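Local coordinates for ribonuclease H (Uncultured organism, PDB 4IBN), which probably cleaves the RNA strand of RNA-DNA hybrids endonucleolytically, leaving 5'-phosphomonoesters, with magnesium as cofactor, at residues P15-Y20 with F89-T94. Numbering follows the deposited sequence.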
loop_
_atom_site.group_PDB
_atom_site.type_symbol
_atom_site.label_atom_id
_atom_site.label_comp_id
_atom_site.label_asym_id
_atom_site.label_seq_id
_atom_site.Cartn_x
_atom_site.Cartn_y
_atom_site.Cartn_z
ATOM N N PRO A 15 -1.930 -13.509 -11.660
ATOM C CA PRO A 15 -3.108 -12.703 -11.397
ATOM C C PRO A 15 -2.835 -11.214 -11.498
ATOM O O PRO A 15 -1.753 -10.827 -11.358
ATOM C CB PRO A 15 -3.486 -13.079 -9.949
ATOM C CG PRO A 15 -2.686 -14.200 -9.603
ATOM C CD PRO A 15 -1.453 -14.136 -10.441
ATOM N N LEU A 16 -3.864 -10.427 -11.726
ATOM C CA LEU A 16 -3.794 -8.979 -11.687
ATOM C C LEU A 16 -4.735 -8.457 -10.613
ATOM O O LEU A 16 -5.861 -8.802 -10.597
ATOM C CB LEU A 16 -4.239 -8.397 -13.000
ATOM C CG LEU A 16 -4.405 -6.878 -13.107
ATOM C CD1 LEU A 16 -3.110 -6.176 -12.972
ATOM C CD2 LEU A 16 -5.000 -6.506 -14.455
ATOM N N VAL A 17 -4.223 -7.620 -9.727
ATOM C CA VAL A 17 -5.034 -6.963 -8.733
ATOM C C VAL A 17 -4.779 -5.478 -8.689
ATOM O O VAL A 17 -3.769 -5.040 -9.118
ATOM C CB VAL A 17 -4.785 -7.504 -7.333
ATOM C CG1 VAL A 17 -5.247 -8.931 -7.183
ATOM C CG2 VAL A 17 -3.380 -7.398 -6.934
ATOM N N ALA A 18 -5.745 -4.742 -8.158
ATOM C CA ALA A 18 -5.566 -3.339 -7.924
ATOM C C ALA A 18 -5.645 -3.104 -6.450
ATOM O O ALA A 18 -6.559 -3.497 -5.841
ATOM C CB ALA A 18 -6.613 -2.526 -8.645
ATOM N N VAL A 19 -4.627 -2.437 -5.927
ATOM C CA VAL A 19 -4.464 -2.220 -4.522
ATOM C C VAL A 19 -4.521 -0.731 -4.218
ATOM O O VAL A 19 -4.007 0.016 -4.948
ATOM C CB VAL A 19 -3.111 -2.755 -4.105
ATOM C CG1 VAL A 19 -2.783 -2.328 -2.737
ATOM C CG2 VAL A 19 -3.110 -4.251 -4.233
ATOM N N TYR A 20 -5.246 -0.372 -3.168
ATOM C CA TYR A 20 -5.410 1.001 -2.778
ATOM C C TYR A 20 -5.028 1.104 -1.326
ATOM O O TYR A 20 -5.643 0.516 -0.529
ATOM C CB TYR A 20 -6.869 1.476 -2.965
ATOM C CG TYR A 20 -7.328 1.379 -4.390
ATOM C CD1 TYR A 20 -7.156 2.407 -5.235
ATOM C CD2 TYR A 20 -7.905 0.231 -4.871
ATOM C CE1 TYR A 20 -7.530 2.312 -6.519
ATOM C CE2 TYR A 20 -8.288 0.142 -6.139
ATOM C CZ TYR A 20 -8.085 1.190 -6.975
ATOM O OH TYR A 20 -8.441 1.168 -8.281
ATOM N N PHE A 89 2.333 -11.805 -8.643
ATOM C CA PHE A 89 1.179 -11.067 -9.038
ATOM C C PHE A 89 1.589 -9.865 -9.875
ATOM O O PHE A 89 2.652 -9.377 -9.744
ATOM C CB PHE A 89 0.458 -10.488 -7.813
ATOM C CG PHE A 89 -0.501 -11.410 -7.132
ATOM C CD1 PHE A 89 -1.826 -11.175 -7.175
ATOM C CD2 PHE A 89 -0.073 -12.458 -6.398
ATOM C CE1 PHE A 89 -2.685 -11.968 -6.532
ATOM C CE2 PHE A 89 -0.947 -13.245 -5.779
ATOM C CZ PHE A 89 -2.235 -13.005 -5.842
ATOM N N ARG A 90 0.685 -9.388 -10.707
ATOM C CA ARG A 90 0.770 -8.069 -11.271
ATOM C C ARG A 90 -0.130 -7.144 -10.420
ATOM O O ARG A 90 -1.190 -7.486 -10.139
ATOM C CB ARG A 90 0.307 -8.077 -12.705
ATOM C CG ARG A 90 1.252 -8.737 -13.598
ATOM C CD ARG A 90 0.688 -8.891 -15.017
ATOM N NE ARG A 90 -0.182 -10.034 -15.063
ATOM C CZ ARG A 90 -1.085 -10.230 -15.981
ATOM N NH1 ARG A 90 -1.233 -9.379 -16.940
ATOM N NH2 ARG A 90 -1.851 -11.289 -15.927
ATOM N N VAL A 91 0.373 -5.997 -10.012
ATOM C CA VAL A 91 -0.316 -5.138 -9.088
ATOM C C VAL A 91 -0.296 -3.715 -9.570
ATOM O O VAL A 91 0.696 -3.214 -9.880
ATOM C CB VAL A 91 0.345 -5.182 -7.696
ATOM C CG1 VAL A 91 -0.365 -4.312 -6.720
ATOM C CG2 VAL A 91 0.447 -6.606 -7.211
ATOM N N VAL A 92 -1.438 -3.071 -9.542
ATOM C CA VAL A 92 -1.476 -1.648 -9.673
ATOM C C VAL A 92 -1.658 -1.123 -8.270
ATOM O O VAL A 92 -2.641 -1.416 -7.689
ATOM C CB VAL A 92 -2.666 -1.202 -10.514
ATOM C CG1 VAL A 92 -2.690 0.282 -10.605
ATOM C CG2 VAL A 92 -2.585 -1.785 -11.869
ATOM N N PHE A 93 -0.683 -0.377 -7.756
ATOM C CA PHE A 93 -0.706 0.077 -6.380
ATOM C C PHE A 93 -0.892 1.567 -6.373
ATOM O O PHE A 93 -0.080 2.259 -6.825
ATOM C CB PHE A 93 0.612 -0.315 -5.677
ATOM C CG PHE A 93 0.633 -0.124 -4.168
ATOM C CD1 PHE A 93 0.549 -1.181 -3.324
ATOM C CD2 PHE A 93 0.861 1.095 -3.620
ATOM C CE1 PHE A 93 0.610 -1.023 -2.012
ATOM C CE2 PHE A 93 0.926 1.243 -2.310
ATOM C CZ PHE A 93 0.792 0.184 -1.505
ATOM N N THR A 94 -2.029 1.992 -5.851
ATOM C CA THR A 94 -2.363 3.381 -5.786
ATOM C C THR A 94 -2.417 3.895 -4.356
ATOM O O THR A 94 -3.067 3.371 -3.564
ATOM C CB THR A 94 -3.750 3.663 -6.456
ATOM O OG1 THR A 94 -3.740 3.204 -7.796
ATOM C CG2 THR A 94 -4.042 5.112 -6.438
#
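Strands 16-20 and 90-94, entered from P15 and F89, run parallel, their axes 4.7 Å apart at closest approach and inclined by 17°. Five backbone hydrogen bonds join them: R90 N to P15 O, V17 N to R90 O, V92 N to V17 O, V19 N to V92 O and T94 N to V19 O. The straightest, from V19 N to V92 O, spans 2.8 Å with an N-H...O angle of 179°. In the RNase H fold this is the pairing of the first and fourth strands in the order 5-4-1-2-3, an all-parallel half in which 90-95 lies between 16-25 and 140-145. V17, V19, V91 and F93 project from one face, where helix 67-82 packs on V91 and F93. There V19 CG2 meets V91 CG1 at 3.7 Å, while V19 CG1, anti to the backbone N (chi1 169°), comes within 3.6 Å of F93 CD1. P15 lies over one face of the F89 ring, its CG 3.9 Å from the centroid in a CH-pi contact, and V17 CG1 reaches the ring edge, 4.0 Å from F89 CE1; F89 also touches I82 of helix 67-82. An alanine here would probably leave P15 CG and V17 CG1 without the ring they share and open a gap beside I82. On the opposite face Y20 CD1 lies 3.8 Å from T94 CB. R90 hydrogen-bonds through NH2 to T14 O.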